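Exopolyphosphatase (Aquifex aeolicus, PDB 1T6C) probably hydrolyses phosphoanhydride bonds of polyphosphate or guanosine pentaphosphate, as a calcium-binding member of the actin-like Ppx/GppA phosphatase family. Local coordinates at residues R57-K71 with A96-V110. Sequence-based numbering, arbitrary orientation. Where two conformers were deposited one is given.
Sequences RLQEDRIEETIQVLK and AKNAEEFLERVKREV
R105 NH1 has two partners: it donates to E64 OE2 at 2.8 Å, meeting that oxygen from above the carboxylate plane, and to a water that donates to E60 OE1. The remaining nitrogens grip E109 side-on, one to each oxygen, with NE to OE2 at 2.9 Å and nearly straight (173°). I67 CD1 lies over the centre of one guanidinium face, 3.4 Å from CZ; the bend at chi3 (64°) turns the cation into this position. A methionine in place of R105 would probably leave E64 and E109 without their shared cation, E109 keeping its water-mediated tie to K71.

Near the helix starts, the N98 amide pairs with the backbone of L58 in both directions: L58 N reaches OD1 at 2.8 Å, in the carbonyl plane on a lone pair, and ND2 donates to L58 O at 3.1 Å. ND2 also donates to a water shared with E60. Between N98 and the R105 cluster, F102 brings its ring edge to I67 CG1, while T66 CG2 stands 3.7 Å from CZ. Farther along, L70 CD1 packs on V106 CG2 (3.9 Å).

I67 and R105 each fill a four-residue hole in the opposite helix, as knobs into holes. The segment axes of helices 60-71 and 99-109 run roughly parallel, 32° apart and 10.7 Å from each other at closest approach. Helix 99-109 connects the parallel strands 84-89 and 114-116, a beta-alpha-beta crossover of the actin-like fold; V106 touches V114, while T66 and L70 of the adjoining helix 60-79 touch V24 of strand 23-32.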
loop_
_atom_site.group_PDB
_atom_site.type_symbol
_atom_site.label_atom_id
_atom_site.label_comp_id
_atom_site.label_asym_id
_atom_site.label_seq_id
_atom_site.Cartn_x
_atom_site.Cartn_y
_atom_site.Cartn_z
ATOM N N ARG A 57 13.383 -19.906 -3.295
ATOM C CA ARG A 57 13.217 -20.198 -1.863
ATOM C C ARG A 57 13.459 -18.978 -0.969
ATOM O O ARG A 57 14.218 -18.071 -1.319
ATOM C CB ARG A 57 14.181 -21.294 -1.425
ATOM C CG ARG A 57 13.889 -22.664 -2.009
ATOM C CD ARG A 57 14.957 -23.712 -1.703
ATOM N NE ARG A 57 15.005 -24.094 -0.290
ATOM C CZ ARG A 57 14.090 -24.844 0.334
ATOM N NH1 ARG A 57 13.025 -25.324 -0.318
ATOM N NH2 ARG A 57 14.243 -25.123 1.624
ATOM N N LEU A 58 12.801 -18.970 0.195
ATOM C CA LEU A 58 13.130 -18.048 1.279
ATOM C C LEU A 58 14.419 -18.512 1.890
ATOM O O LEU A 58 14.600 -19.696 2.124
ATOM C CB LEU A 58 12.061 -18.070 2.379
ATOM C CG LEU A 58 10.615 -17.783 1.959
ATOM C CD1 LEU A 58 9.704 -17.870 3.179
ATOM C CD2 LEU A 58 10.457 -16.475 1.272
ATOM N N GLN A 59 15.322 -17.581 2.144
ATOM C CA GLN A 59 16.600 -17.929 2.730
ATOM C C GLN A 59 16.473 -18.131 4.221
ATOM O O GLN A 59 15.724 -17.423 4.913
ATOM C CB GLN A 59 17.645 -16.856 2.411
ATOM C CG GLN A 59 17.919 -16.679 0.914
ATOM C CD GLN A 59 18.281 -17.990 0.216
ATOM O OE1 GLN A 59 17.457 -18.563 -0.528
ATOM N NE2 GLN A 59 19.498 -18.490 0.476
ATOM N N GLU A 60 17.217 -19.094 4.734
ATOM C CA GLU A 60 17.078 -19.487 6.127
ATOM C C GLU A 60 17.374 -18.367 7.096
ATOM O O GLU A 60 16.689 -18.249 8.093
ATOM C CB GLU A 60 17.966 -20.691 6.450
ATOM C CG GLU A 60 17.499 -21.990 5.797
ATOM C CD GLU A 60 16.100 -22.412 6.221
ATOM O OE1 GLU A 60 15.643 -22.030 7.313
ATOM O OE2 GLU A 60 15.459 -23.150 5.466
ATOM N N ASP A 61 18.389 -17.545 6.818
ATOM C CA ASP A 61 18.731 -16.473 7.752
ATOM C C ASP A 61 17.626 -15.402 7.815
ATOM O O ASP A 61 17.408 -14.803 8.873
ATOM C CB ASP A 61 20.103 -15.868 7.443
ATOM C CG ASP A 61 20.142 -15.131 6.139
ATOM O OD1 ASP A 61 19.635 -15.657 5.135
ATOM O OD2 ASP A 61 20.682 -14.013 6.009
ATOM N N ARG A 62 16.926 -15.195 6.694
ATOM C CA ARG A 62 15.806 -14.250 6.614
ATOM C C ARG A 62 14.559 -14.831 7.313
ATOM O O ARG A 62 13.810 -14.107 7.976
ATOM C CB ARG A 62 15.462 -13.937 5.162
ATOM C CG ARG A 62 16.588 -13.423 4.297
ATOM C CD ARG A 62 17.159 -12.085 4.734
ATOM N NE ARG A 62 18.154 -12.233 5.800
ATOM C CZ ARG A 62 18.130 -11.643 6.991
ATOM N NH1 ARG A 62 17.150 -10.832 7.338
ATOM N NH2 ARG A 62 19.111 -11.855 7.855
ATOM N N ILE A 63 14.367 -16.140 7.196
ATOM C CA ILE A 63 13.321 -16.824 7.965
ATOM C C ILE A 63 13.580 -16.657 9.456
ATOM O O ILE A 63 12.685 -16.365 10.224
ATOM C CB ILE A 63 13.248 -18.340 7.610
ATOM C CG1 ILE A 63 12.549 -18.531 6.275
ATOM C CG2 ILE A 63 12.580 -19.146 8.720
ATOM C CD1 ILE A 63 12.656 -19.948 5.718
ATOM N N GLU A 64 14.810 -16.904 9.896
ATOM C CA GLU A 64 15.074 -16.917 11.331
ATOM C C GLU A 64 14.903 -15.525 11.911
ATOM O O GLU A 64 14.356 -15.378 13.001
ATOM C CB GLU A 64 16.498 -17.403 11.599
ATOM C CG GLU A 64 16.708 -18.856 11.245
ATOM C CD GLU A 64 16.017 -19.820 12.190
ATOM O OE1 GLU A 64 15.524 -19.419 13.276
ATOM O OE2 GLU A 64 16.017 -21.018 11.856
ATOM N N GLU A 65 15.362 -14.506 11.193
ATOM C CA GLU A 65 15.191 -13.143 11.679
ATOM C C GLU A 65 13.698 -12.802 11.736
ATOM O O GLU A 65 13.229 -12.141 12.672
ATOM C CB GLU A 65 15.902 -12.104 10.810
ATOM C CG GLU A 65 15.868 -10.742 11.478
ATOM C CD GLU A 65 16.645 -9.656 10.756
ATOM O OE1 GLU A 65 17.307 -9.966 9.767
ATOM O OE2 GLU A 65 16.581 -8.482 11.197
ATOM N N THR A 66 12.962 -13.245 10.724
ATOM C CA THR A 66 11.527 -12.939 10.657
ATOM C C THR A 66 10.793 -13.607 11.824
ATOM O O THR A 66 9.984 -12.967 12.487
ATOM C CB THR A 66 10.947 -13.354 9.312
ATOM O OG1 THR A 66 11.538 -12.595 8.251
ATOM C CG2 THR A 66 9.450 -13.013 9.221
ATOM N N ILE A 67 11.141 -14.860 12.128
ATOM C CA ILE A 67 10.557 -15.540 13.273
ATOM C C ILE A 67 10.883 -14.772 14.566
ATOM O O ILE A 67 10.015 -14.596 15.410
ATOM C CB ILE A 67 10.990 -17.021 13.323
ATOM C CG1 ILE A 67 10.304 -17.785 12.191
ATOM C CG2 ILE A 67 10.660 -17.667 14.667
ATOM C CD1 ILE A 67 10.727 -19.191 12.060
ATOM N N GLN A 68 12.117 -14.291 14.737
ATOM C CA GLN A 68 12.458 -13.567 15.966
ATOM C C GLN A 68 11.655 -12.269 16.098
ATOM O O GLN A 68 11.190 -11.968 17.175
ATOM C CB GLN A 68 13.971 -13.292 16.066
ATOM C CG GLN A 68 14.448 -12.725 17.437
ATOM C CD GLN A 68 13.714 -13.293 18.685
ATOM O OE1 GLN A 68 12.891 -12.591 19.332
ATOM N NE2 GLN A 68 14.012 -14.550 19.024
ATOM N N VAL A 69 11.448 -11.556 15.000
ATOM C CA VAL A 69 10.643 -10.324 14.996
ATOM C C VAL A 69 9.197 -10.637 15.387
ATOM O O VAL A 69 8.570 -9.899 16.154
ATOM C CB VAL A 69 10.657 -9.629 13.612
ATOM C CG1 VAL A 69 9.586 -8.551 13.538
ATOM C CG2 VAL A 69 12.045 -9.048 13.325
ATOM N N LEU A 70 8.684 -11.744 14.861
ATOM C CA LEU A 70 7.312 -12.139 15.124
ATOM C C LEU A 70 7.153 -12.508 16.596
ATOM O O LEU A 70 6.130 -12.208 17.186
ATOM C CB LEU A 70 6.850 -13.272 14.182
ATOM C CG LEU A 70 6.724 -12.895 12.721
ATOM C CD1 LEU A 70 6.473 -14.086 11.840
ATOM C CD2 LEU A 70 5.599 -11.859 12.521
ATOM N N LYS A 71 8.155 -13.162 17.193
ATOM C CA LYS A 71 8.106 -13.441 18.622
ATOM C C LYS A 71 8.025 -12.142 19.434
ATOM O O LYS A 71 7.236 -12.047 20.373
ATOM C CB LYS A 71 9.291 -14.318 19.064
ATOM C CG LYS A 71 9.259 -15.727 18.522
ATOM C CD LYS A 71 10.550 -16.482 18.884
ATOM C CE LYS A 71 10.481 -17.930 18.629
ATOM N NZ LYS A 71 11.788 -18.568 19.024
ATOM N N ALA A 96 7.621 -18.029 -3.058
ATOM C CA ALA A 96 8.629 -18.967 -2.531
ATOM C C ALA A 96 8.104 -20.380 -2.270
ATOM O O ALA A 96 6.982 -20.582 -1.775
ATOM C CB ALA A 96 9.260 -18.412 -1.249
ATOM N N LYS A 97 8.969 -21.348 -2.541
ATOM C CA LYS A 97 8.646 -22.771 -2.536
ATOM C C LYS A 97 8.567 -23.386 -1.144
ATOM O O LYS A 97 7.914 -24.415 -0.946
ATOM C CB LYS A 97 9.705 -23.529 -3.344
ATOM C CG LYS A 97 9.227 -24.814 -3.922
ATOM C CD LYS A 97 10.201 -25.344 -4.938
ATOM C CE LYS A 97 9.825 -24.935 -6.322
ATOM N NZ LYS A 97 10.823 -25.480 -7.267
ATOM N N ASN A 98 9.268 -22.770 -0.193
ATOM C CA ASN A 98 9.251 -23.204 1.206
ATOM C C ASN A 98 8.407 -22.264 2.088
ATOM O O ASN A 98 8.564 -22.250 3.314
ATOM C CB ASN A 98 10.675 -23.345 1.769
ATOM C CG ASN A 98 11.492 -22.072 1.632
ATOM O OD1 ASN A 98 11.194 -21.214 0.824
ATOM N ND2 ASN A 98 12.514 -21.939 2.460
ATOM N N ALA A 99 7.511 -21.497 1.474
ATOM C CA ALA A 99 6.623 -20.608 2.217
ATOM C C ALA A 99 5.745 -21.377 3.215
ATOM O O ALA A 99 5.548 -20.945 4.337
ATOM C CB ALA A 99 5.776 -19.804 1.279
ATOM N N GLU A 100 5.225 -22.521 2.798
ATOM C CA GLU A 100 4.343 -23.314 3.638
ATOM C C GLU A 100 5.099 -23.770 4.895
ATOM O O GLU A 100 4.579 -23.698 5.989
ATOM C CB GLU A 100 3.764 -24.485 2.835
ATOM C CG GLU A 100 2.614 -25.196 3.522
ATOM C CD GLU A 100 2.160 -26.469 2.804
ATOM O OE1 GLU A 100 1.502 -27.326 3.467
ATOM O OE2 GLU A 100 2.446 -26.612 1.589
ATOM N N GLU A 101 6.350 -24.199 4.737
ATOM C CA GLU A 101 7.195 -24.652 5.844
ATOM C C GLU A 101 7.562 -23.511 6.813
ATOM O O GLU A 101 7.508 -23.686 8.030
ATOM C CB GLU A 101 8.454 -25.323 5.276
ATOM C CG GLU A 101 8.137 -26.623 4.534
ATOM C CD GLU A 101 8.054 -26.496 3.011
ATOM O OE1 GLU A 101 7.403 -25.575 2.443
ATOM O OE2 GLU A 101 8.631 -27.380 2.357
ATOM N N PHE A 102 7.878 -22.345 6.263
ATOM C CA PHE A 102 8.039 -21.118 7.043
ATOM C C PHE A 102 6.770 -20.789 7.867
ATOM O O PHE A 102 6.861 -20.536 9.058
ATOM C CB PHE A 102 8.389 -19.958 6.115
ATOM C CG PHE A 102 8.186 -18.602 6.717
ATOM C CD1 PHE A 102 8.857 -18.227 7.869
ATOM C CD2 PHE A 102 7.331 -17.690 6.113
ATOM C CE1 PHE A 102 8.675 -16.976 8.404
ATOM C CE2 PHE A 102 7.126 -16.441 6.656
ATOM C CZ PHE A 102 7.810 -16.074 7.807
ATOM N N LEU A 103 5.596 -20.807 7.238
ATOM C CA LEU A 103 4.366 -20.482 7.969
ATOM C C LEU A 103 3.998 -21.499 9.061
ATOM O O LEU A 103 3.370 -21.149 10.084
ATOM C CB LEU A 103 3.177 -20.455 6.999
ATOM C CG LEU A 103 3.182 -19.493 5.819
ATOM C CD1 LEU A 103 2.040 -19.816 4.859
ATOM C CD2 LEU A 103 3.072 -18.086 6.291
ATOM N N GLU A 104 4.336 -22.767 8.819
ATOM C CA GLU A 104 4.193 -23.806 9.836
ATOM C C GLU A 104 5.109 -23.549 11.030
ATOM O O GLU A 104 4.711 -23.727 12.177
ATOM C CB GLU A 104 4.475 -25.206 9.249
ATOM C CG GLU A 104 4.565 -26.322 10.291
ATOM C CD GLU A 104 3.261 -26.643 11.000
ATOM O OE1 GLU A 104 2.183 -26.176 10.564
ATOM O OE2 GLU A 104 3.315 -27.417 11.983
ATOM N N ARG A 105 6.342 -23.126 10.788
ATOM C CA ARG A 105 7.212 -22.748 11.913
ATOM C C ARG A 105 6.594 -21.605 12.716
ATOM O O ARG A 105 6.689 -21.577 13.919
ATOM C CB ARG A 105 8.598 -22.320 11.435
ATOM C CG ARG A 105 9.483 -23.447 10.929
ATOM C CD ARG A 105 10.929 -22.996 10.728
ATOM N NE ARG A 105 11.541 -22.607 12.004
ATOM C CZ ARG A 105 12.691 -21.948 12.127
ATOM N NH1 ARG A 105 13.418 -21.643 11.060
ATOM N NH2 ARG A 105 13.135 -21.633 13.337
ATOM N N VAL A 106 5.952 -20.660 12.036
ATOM C CA VAL A 106 5.359 -19.545 12.753
ATOM C C VAL A 106 4.212 -20.020 13.667
ATOM O O VAL A 106 4.083 -19.579 14.787
ATOM C CB VAL A 106 4.910 -18.418 11.795
ATOM C CG1 VAL A 106 4.200 -17.306 12.552
ATOM C CG2 VAL A 106 6.105 -17.850 11.060
ATOM N N LYS A 107 3.438 -20.988 13.208
ATOM C CA LYS A 107 2.368 -21.530 14.028
ATOM C C LYS A 107 2.942 -22.167 15.276
ATOM O O LYS A 107 2.465 -21.965 16.378
ATOM C CB LYS A 107 1.580 -22.591 13.245
ATOM C CG LYS A 107 0.808 -22.003 12.069
ATOM C CD LYS A 107 0.202 -23.037 11.146
ATOM C CE LYS A 107 -0.337 -22.335 9.893
ATOM N NZ LYS A 107 -0.878 -23.255 8.869
ATOM N N ARG A 108 3.978 -22.968 15.071
ATOM C CA ARG A 108 4.495 -23.798 16.144
ATOM C C ARG A 108 5.338 -22.990 17.129
ATOM O O ARG A 108 5.265 -23.211 18.337
ATOM C CB ARG A 108 5.350 -24.952 15.579
ATOM C CG ARG A 108 4.647 -25.885 14.612
ATOM C CD ARG A 108 3.763 -26.937 15.232
ATOM N NE ARG A 108 2.520 -26.423 15.802
ATOM C CZ ARG A 108 1.422 -26.155 15.099
ATOM N NH1 ARG A 108 1.395 -26.301 13.788
ATOM N NH2 ARG A 108 0.351 -25.720 15.723
ATOM N N GLU A 109 6.124 -22.056 16.614
ATOM C CA GLU A 109 7.155 -21.359 17.401
ATOM C C GLU A 109 6.732 -19.988 17.912
ATOM O O GLU A 109 7.276 -19.497 18.904
ATOM C CB GLU A 109 8.442 -21.249 16.591
ATOM C CG GLU A 109 9.032 -22.612 16.271
ATOM C CD GLU A 109 10.165 -22.573 15.273
ATOM O OE1 GLU A 109 10.921 -21.590 15.313
ATOM O OE2 GLU A 109 10.264 -23.508 14.433
ATOM N N VAL A 110 5.759 -19.361 17.235
ATOM C CA VAL A 110 5.234 -18.049 17.627
ATOM C C VAL A 110 3.789 -18.134 18.167
ATOM O O VAL A 110 3.367 -17.321 18.975
ATOM C CB VAL A 110 5.314 -17.030 16.446
ATOM C CG1 VAL A 110 4.895 -15.663 16.920
ATOM C CG2 VAL A 110 6.714 -17.004 15.823
HETATM O O HOH W 1 13.435 -22.907 8.472
HETATM O O HOH W 2 12.658 -23.607 4.727
HETATM O O HOH W 3 11.804 -20.946 17.765
#